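Local atomic coordinates of endo-alpha-mannosidase (Bacteroides thetaiotaomicron, PDB entry 4ACY), a protein that hydrolyses internal alpha-mannosidic linkages as a family GH99 endo-acting glycoside hydrolase, probably in the processing of N-glycans. Residues D56-L68 and G74-I86. Sequence-based numbering, arbitrary orientation.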
ATOM      1  N   ASP A  56      14.573   3.147  18.160  1.00 26.34           N
ATOM      2  CA  ASP A  56      15.501   2.770  17.092  1.00 26.68           C
ATOM      3  C   ASP A  56      16.838   3.499  17.165  1.00 27.19           C
ATOM      4  O   ASP A  56      17.765   3.181  16.415  1.00 27.98           O
ATOM      5  CB  ASP A  56      14.838   3.010  15.733  1.00 26.60           C
ATOM      6  CG  ASP A  56      13.457   2.385  15.657  1.00 26.55           C
ATOM      7  OD1 ASP A  56      13.376   1.140  15.531  1.00 27.42           O
ATOM      8  OD2 ASP A  56      12.462   3.128  15.768  1.00 25.16           O
ATOM      9  N   GLY A  57      16.929   4.484  18.053  1.00 27.16           N
ATOM     10  CA  GLY A  57      18.160   5.247  18.224  1.00 28.78           C
ATOM     11  C   GLY A  57      18.354   6.401  17.256  1.00 29.66           C
ATOM     12  O   GLY A  57      19.316   7.160  17.384  1.00 30.89           O
ATOM     13  N   GLU A  58      17.463   6.530  16.276  1.00 28.65           N
ATOM     14  CA  GLU A  58      17.491   7.661  15.342  1.00 28.60           C
ATOM     15  C   GLU A  58      16.106   7.815  14.722  1.00 27.01           C
ATOM     16  O   GLU A  58      15.331   6.848  14.713  1.00 26.86           O
ATOM     17  CB  GLU A  58      18.537   7.435  14.239  1.00 31.35           C
ATOM     18  CG  GLU A  58      18.152   6.331  13.235  1.00 33.41           C
ATOM     19  CD  GLU A  58      19.322   5.806  12.419  1.00 35.89           C
ATOM     20  OE1 GLU A  58      20.291   6.564  12.177  1.00 38.04           O
ATOM     21  OE2 GLU A  58      19.264   4.619  12.016  1.00 36.95           O
HETATM   22  N   MSE A  59      15.788   9.014  14.229  1.00 24.80           N
HETATM   23  CA  MSE A  59      14.566   9.202  13.430  1.00 23.56           C
HETATM   24  C   MSE A  59      14.747   8.449  12.126  1.00 22.97           C
HETATM   25  O   MSE A  59      15.817   8.496  11.518  1.00 22.40           O
HETATM   26  CB  MSE A  59      14.297  10.672  13.084  1.00 23.89           C
HETATM   27  CG  MSE A  59      13.665  11.498  14.165  1.00 24.01           C
HETATM   28 SE   MSE A  59      11.943  10.830  14.781  1.00 22.96          SE
HETATM   29  CE  MSE A  59      11.703  12.068  16.299  1.00 24.18           C
ATOM     30  N   LYS A  60      13.705   7.741  11.716  1.00 22.34           N
ATOM     31  CA  LYS A  60      13.684   7.102  10.411  1.00 21.89           C
ATOM     32  C   LYS A  60      12.390   7.488   9.732  1.00 20.03           C
ATOM     33  O   LYS A  60      11.307   7.331  10.286  1.00 19.58           O
ATOM     34  CB  LYS A  60      13.793   5.580  10.538  1.00 23.49           C
ATOM     35  CG  LYS A  60      15.066   5.092  11.181  1.00 25.65           C
ATOM     36  CD  LYS A  60      15.089   3.566  11.209  1.00 27.46           C
ATOM     37  CE  LYS A  60      16.355   3.035  11.883  1.00 29.24           C
ATOM     38  NZ  LYS A  60      16.155   1.631  12.387  1.00 31.94           N
ATOM     39  N   HIS A  61      12.516   8.009   8.519  1.00 19.32           N
ATOM     40  CA  HIS A  61      11.372   8.455   7.705  1.00 18.43           C
ATOM     41  C   HIS A  61      10.639   9.733   8.138  1.00 18.26           C
ATOM     42  O   HIS A  61      10.233  10.533   7.281  1.00 17.76           O
ATOM     43  CB  HIS A  61      10.411   7.303   7.388  1.00 18.23           C
ATOM     44  CG  HIS A  61      10.800   6.546   6.159  1.00 18.36           C
ATOM     45  ND1 HIS A  61      10.254   6.812   4.922  1.00 18.03           N
ATOM     46  CD2 HIS A  61      11.723   5.572   5.964  1.00 18.48           C
ATOM     47  CE1 HIS A  61      10.810   6.019   4.019  1.00 18.45           C
ATOM     48  NE2 HIS A  61      11.705   5.257   4.624  1.00 18.70           N
ATOM     49  N   TRP A  62      10.459   9.939   9.443  1.00 17.28           N
ATOM     50  CA  TRP A  62       9.950  11.228   9.909  1.00 18.12           C
ATOM     51  C   TRP A  62      10.955  12.311   9.550  1.00 18.77           C
ATOM     52  O   TRP A  62      10.582  13.462   9.329  1.00 19.23           O
ATOM     53  CB  TRP A  62       9.670  11.217  11.420  1.00 16.35           C
ATOM     54  CG  TRP A  62       8.767  10.102  11.833  1.00 16.08           C
ATOM     55  CD1 TRP A  62       9.074   9.068  12.679  1.00 15.89           C
ATOM     56  CD2 TRP A  62       7.400   9.898  11.432  1.00 15.26           C
ATOM     57  NE1 TRP A  62       7.990   8.241  12.822  1.00 15.53           N
ATOM     58  CE2 TRP A  62       6.957   8.715  12.061  1.00 15.05           C
ATOM     59  CE3 TRP A  62       6.522  10.578  10.573  1.00 15.50           C
ATOM     60  CZ2 TRP A  62       5.665   8.213  11.895  1.00 15.24           C
ATOM     61  CZ3 TRP A  62       5.233  10.086  10.404  1.00 15.26           C
ATOM     62  CH2 TRP A  62       4.819   8.897  11.052  1.00 15.10           C
HETATM   63  N   MSE A  63      12.225  11.904   9.544  1.00 20.52           N
HETATM   64  CA  MSE A  63      13.295  12.646   8.911  0.50 21.55           C
HETATM   65  C   MSE A  63      13.349  12.137   7.465  1.00 21.00           C
HETATM   66  O   MSE A  63      13.352  10.936   7.239  1.00 19.94           O
HETATM   67  CB  MSE A  63      14.605  12.367   9.644  0.50 24.19           C
HETATM   68  CG  MSE A  63      15.851  12.805   8.913  0.50 26.79           C
HETATM   69 SE   MSE A  63      17.443  12.529   9.987  0.50 32.91          SE
HETATM   70  CE  MSE A  63      17.269  10.652  10.393  0.50 29.27           C
ATOM     71  N   HIS A  64      13.365  13.046   6.492  1.00 20.44           N
ATOM     72  CA  HIS A  64      13.275  12.626   5.087  1.00 20.36           C
ATOM     73  C   HIS A  64      13.865  13.705   4.189  1.00 19.71           C
ATOM     74  O   HIS A  64      13.729  14.894   4.492  1.00 19.42           O
ATOM     75  CB  HIS A  64      11.800  12.404   4.746  1.00 19.98           C
ATOM     76  CG  HIS A  64      11.549  11.643   3.478  1.00 19.99           C
ATOM     77  ND1 HIS A  64      11.606  12.229   2.229  1.00 20.02           N
ATOM     78  CD2 HIS A  64      11.168  10.360   3.274  1.00 20.23           C
ATOM     79  CE1 HIS A  64      11.303  11.330   1.308  1.00 20.23           C
ATOM     80  NE2 HIS A  64      11.026  10.188   1.915  1.00 20.46           N
ATOM     81  N   PRO A  65      14.530  13.301   3.080  1.00 19.71           N
ATOM     82  CA  PRO A  65      15.014  14.340   2.173  1.00 19.68           C
ATOM     83  C   PRO A  65      13.863  15.060   1.473  1.00 19.58           C
ATOM     84  O   PRO A  65      12.728  14.559   1.441  1.00 21.27           O
ATOM     85  CB  PRO A  65      15.859  13.575   1.130  1.00 19.40           C
ATOM     86  CG  PRO A  65      16.033  12.224   1.617  1.00 19.87           C
ATOM     87  CD  PRO A  65      15.019  11.959   2.724  1.00 19.67           C
ATOM     88  N   ILE A  66      14.153  16.238   0.938  1.00 19.19           N
ATOM     89  CA  ILE A  66      13.204  16.986   0.125  1.00 18.17           C
ATOM     90  C   ILE A  66      13.634  16.841  -1.343  1.00 18.79           C
ATOM     91  O   ILE A  66      14.743  17.243  -1.691  1.00 18.74           O
ATOM     92  CB  ILE A  66      13.180  18.484   0.517  1.00 18.35           C
ATOM     93  CG1 ILE A  66      12.830  18.656   2.001  1.00 18.58           C
ATOM     94  CG2 ILE A  66      12.166  19.232  -0.322  1.00 18.06           C
ATOM     95  CD1 ILE A  66      12.959  20.099   2.494  1.00 18.72           C
ATOM     96  N   ALA A  67      12.763  16.264  -2.178  1.00 17.51           N
ATOM     97  CA  ALA A  67      13.147  15.860  -3.553  1.00 16.85           C
ATOM     98  C   ALA A  67      13.174  17.030  -4.523  1.00 16.23           C
ATOM     99  O   ALA A  67      12.337  17.933  -4.440  1.00 16.13           O
ATOM    100  CB  ALA A  67      12.193  14.787  -4.066  1.00 17.75           C
ATOM    101  N   LEU A  68      14.124  16.993  -5.467  1.00 15.74           N
ATOM    102  CA  LEU A  68      14.179  17.974  -6.548  1.00 15.96           C
ATOM    103  C   LEU A  68      13.074  17.726  -7.579  1.00 15.62           C
ATOM    104  O   LEU A  68      12.647  16.571  -7.783  1.00 16.31           O
ATOM    105  CB  LEU A  68      15.548  17.894  -7.239  1.00 16.04           C
ATOM    106  CG  LEU A  68      16.765  18.276  -6.377  1.00 16.55           C
ATOM    107  CD1 LEU A  68      18.051  17.847  -7.091  1.00 16.87           C
ATOM    108  CD2 LEU A  68      16.765  19.776  -6.093  1.00 16.60           C
ATOM    109  N   GLY A  74      19.818  21.004  -8.222  1.00 16.72           N
ATOM    110  CA  GLY A  74      19.704  21.691  -6.938  1.00 17.96           C
ATOM    111  C   GLY A  74      20.347  20.855  -5.859  1.00 19.17           C
ATOM    112  O   GLY A  74      20.821  19.760  -6.122  1.00 19.48           O
ATOM    113  N   ASP A  75      20.383  21.386  -4.647  1.00 20.47           N
ATOM    114  CA  ASP A  75      20.777  20.594  -3.483  1.00 22.62           C
ATOM    115  C   ASP A  75      19.538  19.882  -2.973  1.00 22.97           C
ATOM    116  O   ASP A  75      18.432  20.413  -3.061  1.00 25.20           O
ATOM    117  CB  ASP A  75      21.310  21.509  -2.386  1.00 24.59           C
ATOM    118  CG  ASP A  75      22.768  21.845  -2.563  1.00 25.85           C
ATOM    119  OD1 ASP A  75      23.439  21.161  -3.364  1.00 27.06           O
ATOM    120  OD2 ASP A  75      23.253  22.796  -1.899  1.00 27.25           O
ATOM    121  N   VAL A  76      19.721  18.680  -2.446  1.00 22.89           N
ATOM    122  CA  VAL A  76      18.617  17.943  -1.832  1.00 22.25           C
ATOM    123  C   VAL A  76      18.424  18.451  -0.398  1.00 22.21           C
ATOM    124  O   VAL A  76      19.360  18.436   0.401  1.00 22.46           O
ATOM    125  CB  VAL A  76      18.861  16.407  -1.893  1.00 22.24           C
ATOM    126  CG1 VAL A  76      17.792  15.651  -1.116  1.00 22.19           C
ATOM    127  CG2 VAL A  76      18.903  15.932  -3.353  1.00 22.54           C
ATOM    128  N   GLY A  77      17.214  18.916  -0.104  1.00 21.77           N
ATOM    129  CA  GLY A  77      16.874  19.467   1.207  1.00 21.39           C
ATOM    130  C   GLY A  77      16.632  18.380   2.239  1.00 20.75           C
ATOM    131  O   GLY A  77      16.733  17.191   1.952  1.00 19.90           O
ATOM    132  N   ALA A  78      16.321  18.788   3.465  1.00 20.69           N
ATOM    133  CA  ALA A  78      16.051  17.807   4.507  1.00 20.99           C
ATOM    134  C   ALA A  78      15.004  18.318   5.478  1.00 20.57           C
ATOM    135  O   ALA A  78      14.988  19.496   5.820  1.00 20.31           O
ATOM    136  CB  ALA A  78      17.347  17.451   5.273  1.00 21.96           C
ATOM    137  N   ILE A  79      14.110  17.426   5.892  1.00 20.20           N
ATOM    138  CA  ILE A  79      13.240  17.697   7.034  1.00 19.81           C
ATOM    139  C   ILE A  79      13.783  16.839   8.167  1.00 20.14           C
ATOM    140  O   ILE A  79      13.920  15.627   8.012  1.00 19.26           O
ATOM    141  CB  ILE A  79      11.759  17.378   6.706  1.00 19.63           C
ATOM    142  CG1 ILE A  79      11.253  18.310   5.597  1.00 19.43           C
ATOM    143  CG2 ILE A  79      10.881  17.515   7.959  1.00 19.53           C
ATOM    144  CD1 ILE A  79       9.933  17.895   4.998  1.00 19.56           C
ATOM    145  N   SER A  80      14.105  17.469   9.301  1.00 21.20           N
ATOM    146  CA  SER A  80      14.873  16.783  10.361  1.00 22.80           C
ATOM    147  C   SER A  80      14.126  15.698  11.139  1.00 23.05           C
ATOM    148  O   SER A  80      14.745  14.775  11.682  1.00 24.24           O
ATOM    149  CB  SER A  80      15.418  17.808  11.353  1.00 22.95           C
ATOM    150  OG  SER A  80      14.350  18.397  12.058  1.00 24.27           O
ATOM    151  N   GLY A  81      12.806  15.823  11.210  1.00 23.21           N
ATOM    152  CA  GLY A  81      11.984  14.947  12.048  1.00 23.89           C
ATOM    153  C   GLY A  81      12.024  15.374  13.509  1.00 24.89           C
ATOM    154  O   GLY A  81      11.346  14.777  14.361  1.00 25.77           O
ATOM    155  N   LEU A  82      12.821  16.405  13.796  1.00 24.65           N
ATOM    156  CA  LEU A  82      12.989  16.930  15.162  1.00 25.41           C
ATOM    157  C   LEU A  82      12.152  18.189  15.395  1.00 26.14           C
ATOM    158  O   LEU A  82      11.725  18.852  14.443  1.00 25.75           O
ATOM    159  CB  LEU A  82      14.478  17.199  15.448  1.00 25.23           C
ATOM    160  CG  LEU A  82      15.470  16.066  15.118  1.00 25.25           C
ATOM    161  CD1 LEU A  82      16.915  16.552  15.160  1.00 25.82           C
ATOM    162  CD2 LEU A  82      15.283  14.837  15.998  1.00 25.24           C
ATOM    163  N   ASN A  83      11.891  18.509  16.666  1.00 26.19           N
ATOM    164  CA  ASN A  83      11.089  19.685  17.042  1.00 26.56           C
ATOM    165  C   ASN A  83       9.718  19.701  16.386  1.00 25.42           C
ATOM    166  O   ASN A  83       9.234  20.763  15.998  1.00 24.78           O
ATOM    167  CB  ASN A  83      11.836  21.000  16.739  1.00 27.93           C
ATOM    168  CG  ASN A  83      13.231  21.011  17.304  1.00 29.26           C
ATOM    169  OD1 ASN A  83      13.411  21.009  18.521  1.00 30.29           O
ATOM    170  ND2 ASN A  83      14.235  21.005  16.428  1.00 29.96           N
ATOM    171  N   ASP A  84       9.116  18.519  16.253  1.00 24.70           N
ATOM    172  CA  ASP A  84       7.788  18.336  15.651  1.00 24.23           C
ATOM    173  C   ASP A  84       7.731  18.755  14.166  1.00 22.29           C
ATOM    174  O   ASP A  84       6.656  18.981  13.625  1.00 22.31           O
ATOM    175  CB  ASP A  84       6.679  19.036  16.471  1.00 25.99           C
ATOM    176  CG  ASP A  84       6.625  18.564  17.940  1.00 27.78           C
ATOM    177  OD1 ASP A  84       7.211  17.512  18.281  1.00 28.09           O
ATOM    178  OD2 ASP A  84       5.995  19.269  18.759  1.00 29.09           O
ATOM    179  N   ASP A  85       8.899  18.840  13.529  1.00 21.07           N
ATOM    180  CA  ASP A  85       9.026  19.254  12.119  1.00 20.12           C
ATOM    181  C   ASP A  85       9.270  17.980  11.323  1.00 19.10           C
ATOM    182  O   ASP A  85      10.410  17.523  11.204  1.00 18.52           O
ATOM    183  CB  ASP A  85      10.204  20.230  11.980  1.00 20.85           C
ATOM    184  CG  ASP A  85      10.385  20.784  10.552  1.00 21.42           C
ATOM    185  OD1 ASP A  85       9.488  20.638   9.694  1.00 21.54           O
ATOM    186  OD2 ASP A  85      11.441  21.412  10.313  1.00 22.03           O
ATOM    187  N   ILE A  86       8.189  17.390  10.825  1.00 18.03           N
ATOM    188  CA  ILE A  86       8.244  16.029  10.294  1.00 17.94           C
ATOM    189  C   ILE A  86       7.819  15.939   8.818  1.00 17.41           C
ATOM    190  O   ILE A  86       7.094  16.797   8.309  1.00 16.91           O
ATOM    191  CB  ILE A  86       7.445  15.018  11.173  1.00 18.26           C
ATOM    192  CG1 ILE A  86       5.940  15.306  11.138  1.00 18.43           C
ATOM    193  CG2 ILE A  86       7.992  15.000  12.634  1.00 18.44           C
ATOM    194  CD1 ILE A  86       5.104  14.153  11.725  1.00 18.08           C
TER
HETATM  195  O   HOH W   1      15.700  19.822  -2.662  1.00 31.27           O
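H64 and I79 bond to each other twice through their backbones: H64 N donates to I79 O at 3.0 Å, and I79 N returns an almost straight bond to H64 O at 2.9 Å (175° at the hydrogen). Two residues on, I66 N reaches G77 O at 2.9 Å, but the donor stands above the carbonyl plane, off the lone pairs. The return bond, G77 N to I66 O, is weak at 3.4 Å. A water makes up for it, accepting from G77 N while donating to I66 O and to D75 O, so all three polar atoms are served at the end of the strand pairing. P65 has no N-H to give; its carbonyl O takes the ring ND1 of H64 at 2.7 Å, in the carbonyl plane and on a lone pair, which helps fix the imidazole. That ring also meets H331.

On the face carrying I66 and I79, their CG1 atoms touch at 3.9 Å; on the other, P65 CB rests against CG1 of V76. Beyond the strands, selenomethionine M59 bends at chi2 (-59°), bringing its methyl CE to G81 O. W62 CE3 packs on I86 CD1, while the indole NE1 bonds to Y97 O. S80 OG accepts from L82 N, an ST turn. Strands 64-66 and 77-79 form a two-stranded antiparallel beta hairpin, with the flanking loops packed at its end, set in the long connection between the first two strands of a TIM-type (beta/alpha)8 barrel.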